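Local coordinates for protein 432aa long hypothetical deoxyribodipyrimidine photolyase (Sulfolobus tokodaii, PDB 2E0I) that probably repairs ultraviolet-damaged DNA by splitting cyclobutane pyrimidine dimers with light, using a bound FAD, with a second FAD as the likely light-harvesting cofactor, at residues L301-R312 with Y333-Y341; W368-A378 with P393-K401. All blocks are in the same frame, centred on the assembly; numbering follows the deposited sequence.

Interaction 1 (L301-R312 with Y333-Y341); sequences LNSTGYINGRVR and YFATKLVDY. With FAD (flavin-adenine dinucleotide), chain E.
Arg312 reaches Asp340 along a chain bent at chi2 (128°) and chi3, while the Asp340 carboxylate turns to meet it with CG lodged between its own backbone N and carbonyl carbon (chi1 60°). This is the flavin site of the FAD-binding domain of a photolyase, and the pair forms a salt bridge beside the isoalloxazine. Arg312 NH2 donates to the syn side of Asp340 OD2 at 2.6 Å, nearly straight (168°) and close to the guanidinium plane. Asp340 OD2 has a second donor in Ser217. Arg312 NH1 bonds Ile307 O at 2.7 Å, also in the guanidinium plane, which fixes the rotation of the group; Leu338 CD1 lies over one face and the FAD ribityl hydroxyl O2' over the other. An alanine at Arg312 is likely to leave the Asp340 carboxylate without its countercharge and Ile307 O without this donor, and to uncover one side of the ribityl chain. Between the backbones, Gly305, with positive phi just past its helix, lets the chains close in: Val339 N donates to a lone pair of Gly305 O at 2.8 Å. As a second layer behind the flavin, Leu301 packs on two side chains that themselves meet it, CD1 against Leu338 CD1 and CD2 toward Phe334 CE1, the leucine crossing the phenylalanine at about a right angle. On the FAD itself, Tyr306 OH donates to phosphate O2P at 2.9 Å, and flavin N3 donates to Asp340 O at 2.9 Å.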
# COMPACT_ATOMS: atom_id res chain seq x y z
N LEU A 301 -3.05 6.58 -12.71
CA LEU A 301 -2.07 6.15 -11.72
C LEU A 301 -0.80 6.99 -11.82
O LEU A 301 -0.29 7.44 -10.80
CB LEU A 301 -1.73 4.66 -11.94
CG LEU A 301 -0.42 4.12 -11.34
CD1 LEU A 301 -0.48 4.17 -9.82
CD2 LEU A 301 -0.17 2.70 -11.82
N ASN A 302 -0.30 7.22 -13.03
CA ASN A 302 0.93 7.98 -13.17
C ASN A 302 0.87 9.42 -12.67
O ASN A 302 1.81 9.91 -12.05
CB ASN A 302 1.41 7.98 -14.63
CG ASN A 302 1.94 6.62 -15.08
OD1 ASN A 302 2.70 5.97 -14.37
ND2 ASN A 302 1.52 6.18 -16.27
N SER A 303 -0.23 10.10 -12.91
CA SER A 303 -0.32 11.47 -12.48
C SER A 303 -0.94 11.61 -11.12
O SER A 303 -0.80 12.64 -10.49
CB SER A 303 -1.13 12.27 -13.48
OG SER A 303 -2.46 11.85 -13.39
N THR A 304 -1.62 10.58 -10.66
CA THR A 304 -2.28 10.68 -9.38
C THR A 304 -1.71 9.76 -8.28
O THR A 304 -1.79 10.08 -7.09
CB THR A 304 -3.77 10.39 -9.56
OG1 THR A 304 -4.46 10.80 -8.39
CG2 THR A 304 -4.01 8.93 -9.77
N GLY A 305 -1.13 8.64 -8.69
CA GLY A 305 -0.58 7.69 -7.73
C GLY A 305 -1.67 6.83 -7.10
O GLY A 305 -1.45 6.17 -6.08
N TYR A 306 -2.84 6.82 -7.74
CA TYR A 306 -3.98 6.06 -7.24
C TYR A 306 -4.90 5.60 -8.38
O TYR A 306 -4.97 6.23 -9.42
CB TYR A 306 -4.78 6.93 -6.26
CG TYR A 306 -6.10 6.31 -5.84
CD1 TYR A 306 -6.19 5.49 -4.71
CD2 TYR A 306 -7.24 6.46 -6.64
CE1 TYR A 306 -7.38 4.83 -4.39
CE2 TYR A 306 -8.43 5.80 -6.33
CZ TYR A 306 -8.49 4.99 -5.21
OH TYR A 306 -9.66 4.30 -4.95
N ILE A 307 -5.58 4.47 -8.16
CA ILE A 307 -6.57 3.91 -9.08
C ILE A 307 -7.35 2.91 -8.24
O ILE A 307 -6.78 2.24 -7.39
CB ILE A 307 -5.95 3.17 -10.29
CG1 ILE A 307 -4.79 2.28 -9.86
CG2 ILE A 307 -5.53 4.17 -11.34
CD1 ILE A 307 -4.20 1.46 -10.99
N ASN A 308 -8.66 2.81 -8.47
CA ASN A 308 -9.46 1.88 -7.67
C ASN A 308 -9.11 0.41 -7.95
O ASN A 308 -8.47 0.09 -8.95
CB ASN A 308 -10.96 2.15 -7.86
CG ASN A 308 -11.54 1.50 -9.12
OD1 ASN A 308 -10.82 1.02 -10.01
ND2 ASN A 308 -12.86 1.51 -9.20
N GLY A 309 -9.55 -0.47 -7.06
CA GLY A 309 -9.24 -1.88 -7.19
C GLY A 309 -9.64 -2.54 -8.49
O GLY A 309 -9.00 -3.49 -8.93
N ARG A 310 -10.70 -2.04 -9.11
CA ARG A 310 -11.14 -2.62 -10.35
C ARG A 310 -10.14 -2.37 -11.45
O ARG A 310 -9.73 -3.30 -12.14
CB ARG A 310 -12.48 -2.03 -10.77
CG ARG A 310 -13.12 -2.87 -11.82
CD ARG A 310 -13.39 -4.19 -11.20
NE ARG A 310 -13.79 -5.21 -12.14
CZ ARG A 310 -14.35 -6.35 -11.77
NH1 ARG A 310 -14.57 -6.58 -10.48
NH2 ARG A 310 -14.67 -7.27 -12.67
N VAL A 311 -9.77 -1.11 -11.63
CA VAL A 311 -8.82 -0.74 -12.67
C VAL A 311 -7.47 -1.35 -12.35
O VAL A 311 -6.77 -1.82 -13.23
CB VAL A 311 -8.69 0.79 -12.78
CG1 VAL A 311 -7.51 1.17 -13.66
CG2 VAL A 311 -9.96 1.38 -13.35
N ARG A 312 -7.13 -1.36 -11.06
CA ARG A 312 -5.88 -1.91 -10.59
C ARG A 312 -5.67 -3.33 -11.11
O ARG A 312 -4.63 -3.63 -11.68
CB ARG A 312 -5.87 -1.93 -9.07
CG ARG A 312 -4.66 -1.32 -8.43
CD ARG A 312 -5.08 -0.28 -7.40
NE ARG A 312 -4.17 -0.23 -6.26
CZ ARG A 312 -4.19 0.70 -5.31
NH1 ARG A 312 -5.09 1.69 -5.35
NH2 ARG A 312 -3.32 0.66 -4.31
N TYR A 333 6.92 -1.62 -10.63
CA TYR A 333 6.45 -0.38 -11.21
C TYR A 333 5.39 0.27 -10.32
O TYR A 333 5.43 1.48 -10.05
CB TYR A 333 5.89 -0.61 -12.60
CG TYR A 333 5.49 0.67 -13.24
CD1 TYR A 333 6.45 1.63 -13.57
CD2 TYR A 333 4.15 0.97 -13.46
CE1 TYR A 333 6.08 2.85 -14.10
CE2 TYR A 333 3.76 2.20 -13.99
CZ TYR A 333 4.74 3.13 -14.31
OH TYR A 333 4.36 4.34 -14.82
N PHE A 334 4.42 -0.53 -9.86
CA PHE A 334 3.37 -0.04 -8.98
C PHE A 334 3.96 0.53 -7.70
O PHE A 334 3.50 1.56 -7.22
CB PHE A 334 2.41 -1.17 -8.59
CG PHE A 334 1.16 -1.22 -9.42
CD1 PHE A 334 1.15 -0.75 -10.74
CD2 PHE A 334 -0.01 -1.77 -8.89
CE1 PHE A 334 0.00 -0.83 -11.51
CE2 PHE A 334 -1.17 -1.86 -9.66
CZ PHE A 334 -1.16 -1.39 -10.98
N ALA A 335 4.96 -0.15 -7.16
CA ALA A 335 5.61 0.29 -5.92
C ALA A 335 6.18 1.69 -6.14
O ALA A 335 6.38 2.48 -5.21
CB ALA A 335 6.74 -0.68 -5.52
N THR A 336 6.41 1.98 -7.40
CA THR A 336 6.98 3.24 -7.80
C THR A 336 5.97 4.35 -7.94
O THR A 336 6.34 5.51 -7.92
CB THR A 336 7.74 3.01 -9.11
OG1 THR A 336 9.12 2.83 -8.80
CG2 THR A 336 7.54 4.14 -10.09
N LYS A 337 4.70 4.01 -8.06
CA LYS A 337 3.69 5.04 -8.27
C LYS A 337 2.61 5.15 -7.21
O LYS A 337 2.14 6.25 -6.94
CB LYS A 337 3.03 4.82 -9.62
CG LYS A 337 3.98 4.91 -10.79
CD LYS A 337 4.52 6.31 -10.90
CE LYS A 337 5.20 6.56 -12.22
NZ LYS A 337 5.09 8.02 -12.54
N LEU A 338 2.22 4.02 -6.64
CA LEU A 338 1.18 4.00 -5.62
C LEU A 338 1.42 4.91 -4.41
O LEU A 338 2.47 4.86 -3.77
CB LEU A 338 0.96 2.56 -5.14
CG LEU A 338 -0.15 1.69 -5.74
CD1 LEU A 338 -0.70 2.27 -7.03
CD2 LEU A 338 0.40 0.29 -5.94
N VAL A 339 0.44 5.75 -4.11
CA VAL A 339 0.54 6.62 -2.96
C VAL A 339 0.35 5.75 -1.72
O VAL A 339 0.78 6.12 -0.62
CB VAL A 339 -0.57 7.72 -2.97
CG1 VAL A 339 -1.94 7.06 -2.89
CG2 VAL A 339 -0.39 8.67 -1.80
N ASP A 340 -0.28 4.59 -1.91
CA ASP A 340 -0.55 3.66 -0.81
C ASP A 340 0.30 2.38 -0.83
O ASP A 340 -0.05 1.38 -0.20
CB ASP A 340 -2.04 3.26 -0.82
CG ASP A 340 -2.47 2.58 -2.13
OD1 ASP A 340 -1.57 2.19 -2.92
OD2 ASP A 340 -3.69 2.43 -2.39
N TYR A 341 1.43 2.42 -1.52
CA TYR A 341 2.27 1.23 -1.60
C TYR A 341 2.49 0.44 -0.31
O TYR A 341 3.01 0.96 0.68
CB TYR A 341 3.63 1.55 -2.20
CG TYR A 341 4.54 0.35 -2.25
CD1 TYR A 341 5.71 0.30 -1.49
CD2 TYR A 341 4.21 -0.77 -3.01
CE1 TYR A 341 6.53 -0.83 -1.50
CE2 TYR A 341 5.01 -1.90 -3.03
CZ TYR A 341 6.17 -1.92 -2.27
OH TYR A 341 6.97 -3.04 -2.29
PA FAD E . -12.01 0.97 -1.58
O1A FAD E . -12.72 2.22 -1.24
O2A FAD E . -12.64 -0.23 -2.18
O5B FAD E . -11.89 0.45 -0.06
C5B FAD E . -11.77 -0.94 0.25
C4B FAD E . -10.72 -1.13 1.34
O4B FAD E . -10.56 -2.52 1.67
C3B FAD E . -9.36 -0.64 0.83
O3B FAD E . -9.17 0.71 1.28
C2B FAD E . -8.42 -1.55 1.62
O2B FAD E . -8.35 -1.12 2.98
C1B FAD E . -9.17 -2.87 1.51
N9A FAD E . -8.98 -3.52 0.19
C8A FAD E . -9.79 -3.45 -0.86
N7A FAD E . -9.33 -4.24 -1.83
C5A FAD E . -8.21 -4.81 -1.40
C6A FAD E . -7.29 -5.70 -1.94
N6A FAD E . -7.46 -6.20 -3.16
N1A FAD E . -6.23 -6.06 -1.21
C2A FAD E . -6.03 -5.60 0.01
N3A FAD E . -6.89 -4.75 0.56
C4A FAD E . -7.98 -4.34 -0.11
N1 FAD E . -3.65 -1.68 -1.73
C2 FAD E . -2.71 -1.01 -0.94
O2 FAD E . -3.06 -0.42 0.08
N3 FAD E . -1.37 -0.95 -1.35
C4 FAD E . -0.99 -1.56 -2.55
O4 FAD E . 0.20 -1.56 -2.88
C4X FAD E . -1.93 -2.22 -3.34
N5 FAD E . -1.55 -2.75 -4.57
C5X FAD E . -2.48 -3.43 -5.37
C6 FAD E . -2.07 -3.96 -6.59
C7 FAD E . -2.97 -4.67 -7.37
C7M FAD E . -2.49 -5.27 -8.69
C8 FAD E . -4.29 -4.84 -6.94
C8M FAD E . -5.30 -5.63 -7.76
C9 FAD E . -4.69 -4.30 -5.72
C9A FAD E . -3.79 -3.59 -4.92
N10 FAD E . -4.17 -3.06 -3.67
C10 FAD E . -3.26 -2.29 -2.93
C1' FAD E . -5.55 -3.28 -3.16
C2' FAD E . -6.62 -2.25 -3.51
O2' FAD E . -6.68 -2.04 -4.92
C3' FAD E . -6.41 -0.92 -2.79
O3' FAD E . -6.31 -1.15 -1.38
C4' FAD E . -7.58 0.04 -3.03
O4' FAD E . -7.75 0.26 -4.43
C5' FAD E . -7.35 1.38 -2.33
O5' FAD E . -8.39 2.31 -2.64
P FAD E . -9.65 2.52 -1.67
O1P FAD E . -9.14 2.73 -0.30
O2P FAD E . -10.50 3.58 -2.27
O3P FAD E . -10.41 1.10 -1.73

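Interaction 2 (W368-A378 with P393-K401); sequences WKQQEKFDPEA and PSIIHSIYK
His397 lays its imidazole against the last turn of helix 367-374, with CG anti to its carbonyl carbon. Glu372 CA sits over one ring face, a CH-pi contact 4.0 Å from the ring centroid, and both ring nitrogens are engaged at the edge. Gln371, extended beyond CG, donates through NE2 to His397 ND1 at 3.3 Å, nearly straight (174°) though tilted from the ring plane. The same NE2 also donates to Ile396 O, approaching from above that carbonyl plane, while OE1 accepts from Ile293 N, so both ends of the amide are held. At the far edge His397 NE2 donates to Pro376 O at 3.1 Å, in the ring plane but again well above the carbonyl plane. Tyr400 takes a chi1 of 57° and brings its CD2 edge over the indole of Trp368, a T-shaped pair with centroids 4.8 Å apart and planes at 69°. Ile399 CG2 meets the indole rim at Trp368 CZ3, 3.8 Å away. Beyond the turn, Ala378 CB rests on Pro393 CB and Ile396 CD1. The contact thus joins helix 367-374 and the turn after it to helix 393-396 and the residues that follow it, 397-400, with Pro292 of helix 292-304 and Ile381 of helix 379-384 packed against Gln371 and Ile396.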
# COMPACT_ATOMS: atom_id res chain seq x y z
N TRP A 368 -12.36 -5.47 -23.48
CA TRP A 368 -13.47 -4.73 -24.06
C TRP A 368 -14.78 -4.90 -23.30
O TRP A 368 -15.51 -3.94 -23.11
CB TRP A 368 -13.63 -5.10 -25.52
CG TRP A 368 -12.33 -5.00 -26.24
CD1 TRP A 368 -11.48 -6.02 -26.52
CD2 TRP A 368 -11.68 -3.79 -26.66
NE1 TRP A 368 -10.32 -5.53 -27.09
CE2 TRP A 368 -10.42 -4.16 -27.18
CE3 TRP A 368 -12.03 -2.43 -26.65
CZ2 TRP A 368 -9.50 -3.23 -27.68
CZ3 TRP A 368 -11.12 -1.50 -27.15
CH2 TRP A 368 -9.87 -1.90 -27.66
N LYS A 369 -15.07 -6.12 -22.88
CA LYS A 369 -16.30 -6.37 -22.14
C LYS A 369 -16.24 -5.62 -20.82
O LYS A 369 -17.18 -4.92 -20.44
CB LYS A 369 -16.47 -7.87 -21.88
CG LYS A 369 -17.35 -8.55 -22.91
CD LYS A 369 -17.42 -10.05 -22.72
CE LYS A 369 -18.61 -10.64 -23.48
NZ LYS A 369 -18.72 -10.13 -24.89
N GLN A 370 -15.11 -5.76 -20.15
CA GLN A 370 -14.86 -5.11 -18.87
C GLN A 370 -14.99 -3.60 -19.02
O GLN A 370 -15.71 -2.94 -18.27
CB GLN A 370 -13.45 -5.48 -18.39
CG GLN A 370 -13.29 -5.54 -16.89
CD GLN A 370 -13.96 -6.76 -16.30
OE1 GLN A 370 -14.01 -6.93 -15.08
NE2 GLN A 370 -14.47 -7.62 -17.16
N GLN A 371 -14.27 -3.06 -19.99
CA GLN A 371 -14.27 -1.63 -20.28
C GLN A 371 -15.69 -1.09 -20.45
O GLN A 371 -16.04 -0.03 -19.91
CB GLN A 371 -13.47 -1.34 -21.55
CG GLN A 371 -13.55 0.10 -22.01
CD GLN A 371 -12.74 0.36 -23.27
OE1 GLN A 371 -11.53 0.20 -23.28
NE2 GLN A 371 -13.42 0.77 -24.33
N GLU A 372 -16.50 -1.83 -21.20
CA GLU A 372 -17.86 -1.42 -21.49
C GLU A 372 -18.83 -1.55 -20.33
O GLU A 372 -19.83 -0.84 -20.27
CB GLU A 372 -18.38 -2.21 -22.69
CG GLU A 372 -19.75 -1.78 -23.15
CD GLU A 372 -20.03 -2.21 -24.58
OE1 GLU A 372 -19.28 -1.78 -25.47
OE2 GLU A 372 -21.00 -2.97 -24.80
N LYS A 373 -18.55 -2.45 -19.40
CA LYS A 373 -19.43 -2.63 -18.26
C LYS A 373 -19.20 -1.62 -17.15
O LYS A 373 -20.17 -1.08 -16.59
CB LYS A 373 -19.28 -4.04 -17.67
CG LYS A 373 -20.13 -4.24 -16.44
CD LYS A 373 -20.02 -5.64 -15.89
CE LYS A 373 -20.99 -5.81 -14.73
NZ LYS A 373 -20.94 -7.20 -14.19
N PHE A 374 -17.94 -1.34 -16.84
CA PHE A 374 -17.60 -0.42 -15.76
C PHE A 374 -17.37 1.02 -16.13
O PHE A 374 -17.09 1.84 -15.26
CB PHE A 374 -16.40 -0.97 -14.98
CG PHE A 374 -16.68 -2.28 -14.33
CD1 PHE A 374 -17.68 -2.38 -13.36
CD2 PHE A 374 -15.99 -3.42 -14.71
CE1 PHE A 374 -17.99 -3.61 -12.78
CE2 PHE A 374 -16.30 -4.66 -14.13
CZ PHE A 374 -17.29 -4.76 -13.17
N ASP A 375 -17.48 1.34 -17.41
CA ASP A 375 -17.34 2.72 -17.87
C ASP A 375 -18.19 2.85 -19.13
O ASP A 375 -17.69 3.19 -20.20
CB ASP A 375 -15.88 3.05 -18.18
CG ASP A 375 -15.60 4.56 -18.16
OD1 ASP A 375 -14.58 4.98 -18.75
OD2 ASP A 375 -16.40 5.31 -17.55
N PRO A 376 -19.49 2.57 -19.00
CA PRO A 376 -20.46 2.63 -20.10
C PRO A 376 -20.48 3.94 -20.89
O PRO A 376 -20.68 3.94 -22.10
CB PRO A 376 -21.79 2.35 -19.40
CG PRO A 376 -21.58 2.95 -18.07
CD PRO A 376 -20.20 2.45 -17.72
N GLU A 377 -20.26 5.05 -20.20
CA GLU A 377 -20.28 6.36 -20.84
C GLU A 377 -18.87 6.78 -21.22
O GLU A 377 -18.67 7.84 -21.79
CB GLU A 377 -20.87 7.40 -19.88
CG GLU A 377 -21.88 6.83 -18.90
CD GLU A 377 -23.12 6.27 -19.57
OE1 GLU A 377 -22.98 5.55 -20.59
OE2 GLU A 377 -24.24 6.55 -19.09
N ALA A 378 -17.90 5.93 -20.90
CA ALA A 378 -16.50 6.22 -21.18
C ALA A 378 -16.07 7.51 -20.49
O ALA A 378 -15.11 8.16 -20.90
CB ALA A 378 -16.29 6.34 -22.69
N PRO A 393 -18.56 7.52 -26.86
CA PRO A 393 -18.42 6.25 -26.16
C PRO A 393 -18.59 5.03 -27.05
O PRO A 393 -17.75 4.14 -27.06
CB PRO A 393 -19.47 6.33 -25.05
CG PRO A 393 -20.45 7.33 -25.56
CD PRO A 393 -19.55 8.36 -26.18
N SER A 394 -19.69 4.99 -27.79
CA SER A 394 -19.98 3.87 -28.68
C SER A 394 -18.73 3.42 -29.45
O SER A 394 -18.41 2.23 -29.51
CB SER A 394 -21.08 4.28 -29.66
OG SER A 394 -21.34 3.25 -30.59
N ILE A 395 -18.04 4.38 -30.05
CA ILE A 395 -16.84 4.10 -30.82
C ILE A 395 -15.70 3.65 -29.91
O ILE A 395 -15.06 2.64 -30.19
CB ILE A 395 -16.39 5.36 -31.60
CG1 ILE A 395 -17.49 5.74 -32.59
CG2 ILE A 395 -15.06 5.10 -32.30
CD1 ILE A 395 -17.21 7.00 -33.40
N ILE A 396 -15.45 4.39 -28.84
CA ILE A 396 -14.38 4.05 -27.90
C ILE A 396 -14.45 2.59 -27.47
O ILE A 396 -13.42 1.93 -27.37
CB ILE A 396 -14.44 4.96 -26.64
CG1 ILE A 396 -14.03 6.38 -27.01
CG2 ILE A 396 -13.52 4.42 -25.56
CD1 ILE A 396 -14.12 7.35 -25.87
N HIS A 397 -15.66 2.08 -27.23
CA HIS A 397 -15.85 0.70 -26.83
C HIS A 397 -15.60 -0.29 -27.97
O HIS A 397 -15.70 -1.51 -27.78
CB HIS A 397 -17.25 0.48 -26.28
CG HIS A 397 -17.52 1.20 -25.01
ND1 HIS A 397 -16.65 1.17 -23.94
CD2 HIS A 397 -18.56 1.98 -24.62
CE1 HIS A 397 -17.14 1.90 -22.95
NE2 HIS A 397 -18.30 2.40 -23.34
N SER A 398 -15.28 0.22 -29.15
CA SER A 398 -15.03 -0.63 -30.31
C SER A 398 -13.87 -0.04 -31.08
O SER A 398 -13.64 -0.41 -32.23
CB SER A 398 -16.25 -0.67 -31.21
OG SER A 398 -17.41 -0.97 -30.46
N ILE A 399 -13.16 0.87 -30.45
CA ILE A 399 -12.04 1.57 -31.07
C ILE A 399 -11.02 0.65 -31.74
O ILE A 399 -10.09 1.12 -32.40
CB ILE A 399 -11.35 2.48 -30.04
CG1 ILE A 399 -10.62 3.61 -30.76
CG2 ILE A 399 -10.38 1.67 -29.20
CD1 ILE A 399 -10.14 4.67 -29.84
N TYR A 400 -11.20 -0.66 -31.58
CA TYR A 400 -10.29 -1.63 -32.20
C TYR A 400 -10.70 -1.83 -33.66
O TYR A 400 -9.93 -2.35 -34.46
CB TYR A 400 -10.34 -2.96 -31.44
CG TYR A 400 -11.72 -3.58 -31.33
CD1 TYR A 400 -12.30 -4.23 -32.42
CD2 TYR A 400 -12.45 -3.49 -30.15
CE1 TYR A 400 -13.57 -4.78 -32.33
CE2 TYR A 400 -13.72 -4.04 -30.05
CZ TYR A 400 -14.28 -4.68 -31.15
OH TYR A 400 -15.55 -5.23 -31.06
N LYS A 401 -11.92 -1.41 -33.99
CA LYS A 401 -12.45 -1.51 -35.35
C LYS A 401 -12.02 -0.28 -36.16
O LYS A 401 -11.75 -0.37 -37.35
CB LYS A 401 -13.97 -1.59 -35.32
CG LYS A 401 -14.50 -2.87 -34.73
CD LYS A 401 -16.02 -2.89 -34.72
CE LYS A 401 -16.53 -4.22 -34.19
NZ LYS A 401 -18.02 -4.25 -34.08

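In the fold
Interaction 1 closes before interaction 2 opens along the chain, and all four segments belong to the FAD-binding domain of the photolyase. Their centres are 22 Å apart: interaction 1 is buried about 9 Å from the centre of the chain, interaction 2 only partly buried at about 29 Å. Helix 309-322 connects them, since Arg310 NH2 lies 2.5 Å from Gln370 OE1, a probable hydrogen bond, and Arg310 NE packs on Phe374 CE2. Helix 292-304 serves both, its end carrying Leu301 in interaction 1 and its start, Pro292, touching interaction 2. The two shared helices thus link the flavin pocket to a more peripheral part of the same helical domain, and neither contact includes a strand of the parallel sheet.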